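Local coordinates for protein Alpha/beta hydrolase (Streptomyces albidoflavus, PDB 6KSU) that probably acts as a stand-alone, penicillin-binding-protein-like cyclase that releases non-ribosomal peptides by head-to-tail macrolactamization, joining residues of opposite chirality, at residues G32-E37 with L366-L371; E209-H214 with A223-A228; M404-A409 with F414-S419. All blocks are in the same frame, centred on the assembly; numbering follows the deposited sequence.

Contact 1 of 3, residues G32-E37 with L366-L371; sequences GALFEE and LPEAGL
Leu-34 reaches out from helix 23-41 and lays its two methyl branches against the turn that follows helix 355-365. Its chi1 of -171° sets CG beside the carbonyl carbon, and chi2 (69°) turns CD1 and CD2 to different partners. CD2 takes the inner position: it lies 3.6 Å from the backbone N of Leu-366 and also meets the CD2 methyl of Leu-366, at 4.1 Å. CD1 faces the exposed Glu-368, whose OE2 lies 3.7 Å away.

Leu-366 starts out along the interface, with CG beside its backbone N (chi1 -75°), and only its CD2 end comes near Leu-34; the same side chain also packs on Val-31, one turn earlier in helix 23-41. Glu-368 has an extended chain beyond CG, long enough to bring its carboxylate alongside the leucine methyl. That touch is van der Waals only. The charge is met by Arg-365, which forms a salt bridge to OE2, so the carboxylate skirts an apolar contact while its polar end is paired.

Backbone bonds shape the turn. Leu-366 O accepts from both Ala-369 N and Leu-371 N, which approach from opposite faces of its plane, and Gly-370 N bonds to Pro-367 O. With Gly-370 at positive phi, these bonds meet the definition of a Schellman motif. On another side of helix 23-41 Phe-35 plugs into strands 46-53, 56-63 and 344-350, and Leu-371 packs on two of the same strands. Helix 23-41 and the last helix of the beta-lactamase-like domain, 355-365, packed on the antiparallel sheet, are consistent with the fold of serine beta-lactamases and penicillin-binding proteins.

Contact 2 of 3, residues E209-H214 with A223-A228; sequences EPAFLH and AARPVA
With chi1 at -170° and every torsion as far as NE close to trans, Arg-225 is stretched to nearly its full length, and Glu-209, whose CG is likewise anti to its backbone N, runs past it in the opposite direction. Both belong to the long loop between helix 194-206 and strand 231-232 of the beta-lactamase-like domain, so the pairing ties together two irregular parts of one excursion of the chain.

The two side chains touch along their flanks. The Glu-209 carboxylate lies against the aliphatic start of the arginine, with OE1 3.6 Å from Arg-225 CG and OE2 3.8 Å from Arg-225 CB, while Glu-209 CG sits 3.8 Å from Arg-225 CD. Although the carboxylate and guanidinium planes are only 15° apart, the groups are shifted along each other: Glu-209 OE1 is 4.4 Å from Arg-225 NE and well out of the guanidinium plane, so no N-H is aimed at it. Opposite charges may still attract at this range, but each group has closer polar partners. Glu-209 OE1 makes a salt bridge to Arg-76 NH2, whereas Arg-225 NH1 pairs with Asp-263 and NH2 donates to the backbone O of Arg-76. Arg-76 thus serves both members, with its side chain for the carboxylate and its carbonyl for the guanidinium.

Directly across the contact, the guanidinium turns to backbone instead of carboxylate. Glu-209 O lies at its edge, near its plane, and takes a weak hydrogen bond from Arg-225 NH1, short at 2.8 Å but bent to 126° at the hydrogen. Ala-211, whose backbone bonds to Val-258, covers the arginine from farther along the same segment: its CB methyl rests 4.1 Å from Arg-225 CD.

Contact 3 of 3, residues M404-A409 with F414-S419; sequences MVTHDA and FLTRES
Phe-414 carries its ring alongside the end of strand 401-407, to Asp-408. From its CB, which meets the hydroxyl OG1 of Thr-406 at 3.6 Å, the side chain sets off with CG beside the backbone N (chi1 -67°). This turn sends one edge of the ring just past the end of the neighbouring strand, where CE2 comes 3.4 Å from Asp-408 OD2, and CZ at the tip lies 3.8 Å from the same oxygen. OD2 stays near the ring plane, so it faces the ring hydrogens and not the pi cloud, an arrangement that is probably mildly attractive. The carboxylate plane is turned 62° from the ring. Its other oxygen, OD1, accepts from the backbone N of Asp-412 in the connecting turn, which helps to fix the carboxylate beside the phenylalanine.

Strands 401-407 and 413-417 form an antiparallel hairpin, neighbouring staves of an eight-stranded meander barrel that resembles a lipocalin-type fold. Thr-406 with Phe-414 and Met-404 with Thr-416 are hydrogen-bonded pairs, each closed by two N-H...O bonds. Val-405 and Leu-415 make the non-hydrogen-bonded pair between them, where CA-H...O contacts run from Leu-415 CA to Met-404 O and from Val-405 CA to Phe-414 O.

On the face shared by Met-404, Thr-406, Phe-414 and Thr-416, the two threonines cross at about a right angle, with Thr-406 OG1 3.8 Å from Thr-416 CG2. The hydroxyl of Thr-416 is tightly packed: its OG1 lies 3.0 Å from Met-404 CB. On the reverse face Val-405 and Leu-415 are buried, and Val-405 CG2 meets Leu-415 CD1 at 3.6 Å; the layer continues from Val-405 to Leu-425 and Tyr-396 and from Leu-415 to Leu-403.

Contacts 1 and 2 both belong to the beta-lactamase-like domain, and the loop holding contact 2 falls in sequence between the two distant segments that contact 1 joins. Their centres are 29 Å apart, with nearest atoms about 12 Å apart. Contact 3 lies in the separate C-terminal barrel: its centre is 45 Å from that of either other contact, and its nearest atoms are about 30 Å from contact 1 and 22 Å from contact 2. Contacts 2 and 3 occupy opposite sides of the chain's centre. None of the three includes Ser-83, Lys-86 or Tyr-174, the probable catalytic group by its SxxK pattern.

Contact 1 of 3, residues G32-E37 with L366-L371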
# COMPACT_ATOMS: atom_id res chain seq x y z
N GLY A 32 -6.16 -7.31 -23.54
CA GLY A 32 -7.60 -7.15 -23.40
C GLY A 32 -8.34 -8.47 -23.38
O GLY A 32 -9.24 -8.68 -22.55
N ALA A 33 -7.98 -9.38 -24.28
CA ALA A 33 -8.63 -10.68 -24.29
C ALA A 33 -8.32 -11.45 -23.01
O ALA A 33 -9.19 -12.13 -22.47
CB ALA A 33 -8.20 -11.48 -25.52
N LEU A 34 -7.09 -11.31 -22.50
CA LEU A 34 -6.74 -11.95 -21.24
C LEU A 34 -7.53 -11.35 -20.09
O LEU A 34 -8.14 -12.08 -19.30
CB LEU A 34 -5.24 -11.82 -21.00
CG LEU A 34 -4.75 -12.66 -19.82
CD1 LEU A 34 -4.84 -14.13 -20.19
CD2 LEU A 34 -3.35 -12.26 -19.42
N PHE A 35 -7.54 -10.02 -20.01
CA PHE A 35 -8.29 -9.30 -18.97
C PHE A 35 -9.76 -9.71 -18.94
O PHE A 35 -10.33 -9.96 -17.87
CB PHE A 35 -8.13 -7.80 -19.22
CG PHE A 35 -8.93 -6.91 -18.31
CD1 PHE A 35 -8.66 -6.84 -16.96
CD2 PHE A 35 -9.92 -6.09 -18.83
CE1 PHE A 35 -9.37 -5.96 -16.13
CE2 PHE A 35 -10.66 -5.22 -18.01
CZ PHE A 35 -10.39 -5.16 -16.67
N GLU A 36 -10.38 -9.81 -20.12
CA GLU A 36 -11.79 -10.19 -20.18
C GLU A 36 -12.01 -11.61 -19.66
O GLU A 36 -12.88 -11.85 -18.82
CB GLU A 36 -12.31 -10.06 -21.61
CG GLU A 36 -13.70 -9.49 -21.68
CD GLU A 36 -13.73 -8.06 -21.21
OE1 GLU A 36 -13.39 -7.15 -22.01
OE2 GLU A 36 -14.09 -7.85 -20.04
N GLU A 37 -11.20 -12.56 -20.16
CA GLU A 37 -11.33 -13.94 -19.68
C GLU A 37 -11.20 -14.00 -18.17
O GLU A 37 -12.00 -14.66 -17.49
CB GLU A 37 -10.27 -14.84 -20.34
CG GLU A 37 -10.26 -14.95 -21.88
CD GLU A 37 -11.60 -14.63 -22.57
OE1 GLU A 37 -12.61 -15.33 -22.31
OE2 GLU A 37 -11.64 -13.69 -23.41
N LEU A 366 -0.20 -12.61 -17.76
CA LEU A 366 0.31 -11.54 -18.62
C LEU A 366 1.67 -11.84 -19.26
O LEU A 366 1.99 -11.24 -20.29
CB LEU A 366 0.41 -10.21 -17.86
CG LEU A 366 -0.85 -9.39 -17.53
CD1 LEU A 366 -0.52 -8.39 -16.41
CD2 LEU A 366 -1.39 -8.67 -18.75
N PRO A 367 2.51 -12.73 -18.71
CA PRO A 367 3.73 -13.09 -19.46
C PRO A 367 3.46 -13.59 -20.87
O PRO A 367 4.30 -13.39 -21.75
CB PRO A 367 4.38 -14.17 -18.59
CG PRO A 367 4.03 -13.74 -17.21
CD PRO A 367 2.63 -13.16 -17.30
N GLU A 368 2.30 -14.19 -21.13
CA GLU A 368 1.99 -14.62 -22.49
C GLU A 368 1.67 -13.44 -23.43
O GLU A 368 1.23 -13.67 -24.56
CB GLU A 368 0.87 -15.65 -22.48
CG GLU A 368 -0.55 -15.13 -22.47
CD GLU A 368 -1.54 -16.21 -22.06
OE1 GLU A 368 -1.14 -17.14 -21.31
OE2 GLU A 368 -2.72 -16.12 -22.48
N ALA A 369 1.93 -12.20 -23.01
CA ALA A 369 2.01 -11.07 -23.93
C ALA A 369 3.26 -10.22 -23.69
O ALA A 369 3.28 -9.04 -24.08
CB ALA A 369 0.75 -10.20 -23.84
N GLY A 370 4.30 -10.78 -23.08
CA GLY A 370 5.54 -10.08 -22.84
C GLY A 370 5.57 -9.20 -21.60
O GLY A 370 6.58 -8.52 -21.36
N LEU A 371 4.50 -9.20 -20.80
CA LEU A 371 4.40 -8.38 -19.60
C LEU A 371 4.66 -9.25 -18.38
O LEU A 371 3.75 -9.72 -17.71
CB LEU A 371 3.03 -7.73 -19.50
CG LEU A 371 2.76 -6.52 -20.37
CD1 LEU A 371 1.74 -5.63 -19.70
CD2 LEU A 371 4.05 -5.80 -20.58

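Contact 2 of 3, residues E209-H214 with A223-A228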
# COMPACT_ATOMS: atom_id res chain seq x y z
N GLU A 209 -9.57 13.88 -12.38
CA GLU A 209 -10.73 14.36 -11.66
C GLU A 209 -10.65 13.91 -10.20
O GLU A 209 -10.65 12.70 -9.93
CB GLU A 209 -12.02 13.89 -12.29
CG GLU A 209 -13.23 14.33 -11.48
CD GLU A 209 -14.53 14.29 -12.26
OE1 GLU A 209 -14.59 13.59 -13.31
OE2 GLU A 209 -15.49 14.95 -11.80
N PRO A 210 -10.60 14.83 -9.24
CA PRO A 210 -10.41 14.44 -7.84
C PRO A 210 -11.65 13.79 -7.26
O PRO A 210 -12.77 14.27 -7.45
CB PRO A 210 -10.12 15.78 -7.14
CG PRO A 210 -9.76 16.74 -8.26
CD PRO A 210 -10.58 16.29 -9.42
N ALA A 211 -11.45 12.70 -6.52
CA ALA A 211 -12.53 12.08 -5.80
C ALA A 211 -11.95 11.39 -4.57
O ALA A 211 -10.79 10.94 -4.57
CB ALA A 211 -13.29 11.09 -6.69
N PHE A 212 -12.75 11.33 -3.51
CA PHE A 212 -12.29 10.85 -2.23
C PHE A 212 -13.36 9.96 -1.63
O PHE A 212 -14.55 10.14 -1.90
CB PHE A 212 -11.99 12.01 -1.27
CG PHE A 212 -11.05 13.05 -1.84
CD1 PHE A 212 -9.68 12.95 -1.66
CD2 PHE A 212 -11.54 14.13 -2.57
CE1 PHE A 212 -8.82 13.90 -2.19
CE2 PHE A 212 -10.69 15.08 -3.10
CZ PHE A 212 -9.32 14.96 -2.91
N LEU A 213 -12.92 8.99 -0.81
CA LEU A 213 -13.83 8.26 0.06
C LEU A 213 -14.67 9.23 0.88
O LEU A 213 -15.90 9.13 0.92
CB LEU A 213 -13.05 7.30 0.97
CG LEU A 213 -12.43 6.14 0.18
CD1 LEU A 213 -11.68 5.13 1.09
CD2 LEU A 213 -13.57 5.47 -0.64
N HIS A 214 -14.02 10.18 1.54
CA HIS A 214 -14.70 11.22 2.30
C HIS A 214 -14.02 12.55 2.07
O HIS A 214 -12.81 12.68 2.27
CB HIS A 214 -14.70 10.91 3.80
CG HIS A 214 -15.19 9.54 4.14
ND1 HIS A 214 -16.51 9.16 3.99
CD2 HIS A 214 -14.54 8.45 4.62
CE1 HIS A 214 -16.65 7.90 4.36
NE2 HIS A 214 -15.47 7.45 4.75
N ALA A 223 -21.82 18.03 -10.53
CA ALA A 223 -22.01 16.59 -10.56
C ALA A 223 -20.79 15.87 -10.00
O ALA A 223 -19.65 16.23 -10.32
CB ALA A 223 -22.30 16.13 -11.99
N ALA A 224 -21.02 14.87 -9.15
CA ALA A 224 -19.90 14.12 -8.59
C ALA A 224 -19.36 13.13 -9.61
O ALA A 224 -20.05 12.75 -10.56
CB ALA A 224 -20.32 13.38 -7.32
N ARG A 225 -18.11 12.74 -9.42
CA ARG A 225 -17.51 11.78 -10.33
C ARG A 225 -18.20 10.43 -10.14
O ARG A 225 -18.43 10.03 -9.00
CB ARG A 225 -16.01 11.65 -10.07
CG ARG A 225 -15.29 10.84 -11.13
CD ARG A 225 -13.81 10.60 -10.75
NE ARG A 225 -13.19 9.70 -11.72
CZ ARG A 225 -11.89 9.50 -11.84
NH1 ARG A 225 -11.04 10.14 -11.03
NH2 ARG A 225 -11.45 8.65 -12.76
N PRO A 226 -18.57 9.74 -11.21
CA PRO A 226 -19.16 8.41 -11.03
C PRO A 226 -18.13 7.49 -10.38
O PRO A 226 -16.96 7.46 -10.77
CB PRO A 226 -19.52 7.97 -12.46
CG PRO A 226 -18.68 8.80 -13.35
CD PRO A 226 -18.50 10.12 -12.64
N VAL A 227 -18.57 6.78 -9.35
CA VAL A 227 -17.70 5.95 -8.54
C VAL A 227 -18.21 4.52 -8.57
O VAL A 227 -19.41 4.27 -8.74
CB VAL A 227 -17.62 6.46 -7.09
CG1 VAL A 227 -16.75 7.68 -7.03
CG2 VAL A 227 -19.02 6.78 -6.57
N ALA A 228 -17.29 3.59 -8.37
CA ALA A 228 -17.62 2.19 -8.23
C ALA A 228 -17.86 1.87 -6.78
O ALA A 228 -17.13 2.34 -5.90
CB ALA A 228 -16.50 1.30 -8.78

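Contact 3 of 3, residues M404-A409 with F414-S419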
# COMPACT_ATOMS: atom_id res chain seq x y z
N MET A 404 1.34 -13.19 21.38
CA MET A 404 2.13 -13.69 22.50
C MET A 404 2.90 -14.93 22.10
O MET A 404 2.35 -15.84 21.46
CB MET A 404 1.27 -13.97 23.72
CG MET A 404 0.50 -12.76 24.23
SD MET A 404 -0.09 -13.00 25.91
CE MET A 404 0.92 -14.37 26.43
N VAL A 405 4.17 -14.97 22.45
CA VAL A 405 4.98 -16.17 22.27
C VAL A 405 5.00 -16.87 23.61
O VAL A 405 5.57 -16.35 24.57
CB VAL A 405 6.39 -15.86 21.77
CG1 VAL A 405 7.24 -17.13 21.86
CG2 VAL A 405 6.32 -15.35 20.34
N THR A 406 4.38 -18.03 23.67
CA THR A 406 4.24 -18.78 24.90
C THR A 406 4.86 -20.15 24.71
O THR A 406 5.43 -20.47 23.66
CB THR A 406 2.77 -18.91 25.31
OG1 THR A 406 2.11 -19.82 24.42
CG2 THR A 406 2.09 -17.55 25.27
N HIS A 407 4.75 -20.96 25.76
CA HIS A 407 5.10 -22.36 25.68
C HIS A 407 4.14 -23.15 26.54
O HIS A 407 3.45 -22.60 27.40
CB HIS A 407 6.56 -22.64 26.10
CG HIS A 407 6.91 -22.20 27.48
ND1 HIS A 407 6.49 -21.00 28.03
CD2 HIS A 407 7.70 -22.77 28.42
CE1 HIS A 407 6.99 -20.87 29.24
NE2 HIS A 407 7.73 -21.93 29.51
N ASP A 408 4.07 -24.44 26.28
CA ASP A 408 3.26 -25.33 27.08
C ASP A 408 4.15 -26.10 28.06
O ASP A 408 5.37 -25.88 28.13
CB ASP A 408 2.44 -26.27 26.19
CG ASP A 408 3.30 -27.17 25.33
OD1 ASP A 408 4.54 -27.08 25.41
OD2 ASP A 408 2.73 -27.97 24.56
N ALA A 409 3.54 -27.01 28.82
CA ALA A 409 4.29 -27.77 29.82
C ALA A 409 5.34 -28.67 29.19
O ALA A 409 6.38 -28.93 29.80
CB ALA A 409 3.33 -28.57 30.68
N PHE A 414 4.41 -21.67 21.21
CA PHE A 414 3.15 -21.29 20.58
C PHE A 414 3.07 -19.79 20.38
O PHE A 414 3.75 -19.00 21.04
CB PHE A 414 1.95 -21.77 21.40
CG PHE A 414 1.82 -23.25 21.43
CD1 PHE A 414 0.96 -23.91 20.55
CD2 PHE A 414 2.61 -24.00 22.29
CE1 PHE A 414 0.86 -25.31 20.55
CE2 PHE A 414 2.53 -25.39 22.31
CZ PHE A 414 1.64 -26.05 21.43
N LEU A 415 2.24 -19.40 19.42
CA LEU A 415 1.87 -18.02 19.19
C LEU A 415 0.38 -17.88 19.49
O LEU A 415 -0.43 -18.59 18.90
CB LEU A 415 2.19 -17.63 17.75
CG LEU A 415 2.40 -16.16 17.42
CD1 LEU A 415 3.76 -15.76 17.86
CD2 LEU A 415 2.24 -15.95 15.92
N THR A 416 0.03 -17.00 20.42
CA THR A 416 -1.36 -16.83 20.80
C THR A 416 -1.84 -15.44 20.37
O THR A 416 -1.06 -14.51 20.19
CB THR A 416 -1.57 -17.02 22.30
OG1 THR A 416 -0.86 -16.02 23.02
CG2 THR A 416 -1.06 -18.40 22.76
N ARG A 417 -3.16 -15.34 20.22
CA ARG A 417 -3.78 -14.22 19.52
C ARG A 417 -5.25 -14.17 19.91
O ARG A 417 -5.95 -15.18 19.80
CB ARG A 417 -3.58 -14.40 18.02
CG ARG A 417 -4.26 -13.38 17.14
CD ARG A 417 -3.82 -13.62 15.70
NE ARG A 417 -4.43 -12.66 14.80
CZ ARG A 417 -4.73 -12.90 13.52
NH1 ARG A 417 -4.45 -14.08 12.98
NH2 ARG A 417 -5.29 -11.96 12.78
N GLU A 418 -5.71 -12.98 20.33
CA GLU A 418 -6.91 -12.82 21.16
C GLU A 418 -8.10 -13.74 20.85
O GLU A 418 -8.66 -14.37 21.75
CB GLU A 418 -7.37 -11.36 21.12
CG GLU A 418 -8.61 -11.09 21.97
CD GLU A 418 -8.49 -9.86 22.84
OE1 GLU A 418 -9.52 -9.40 23.38
OE2 GLU A 418 -7.35 -9.36 23.01
N SER A 419 -8.53 -13.82 19.60
CA SER A 419 -9.72 -14.62 19.33
C SER A 419 -9.43 -15.77 18.37
O SER A 419 -10.35 -16.29 17.75
CB SER A 419 -10.85 -13.76 18.78
OG SER A 419 -11.03 -12.60 19.58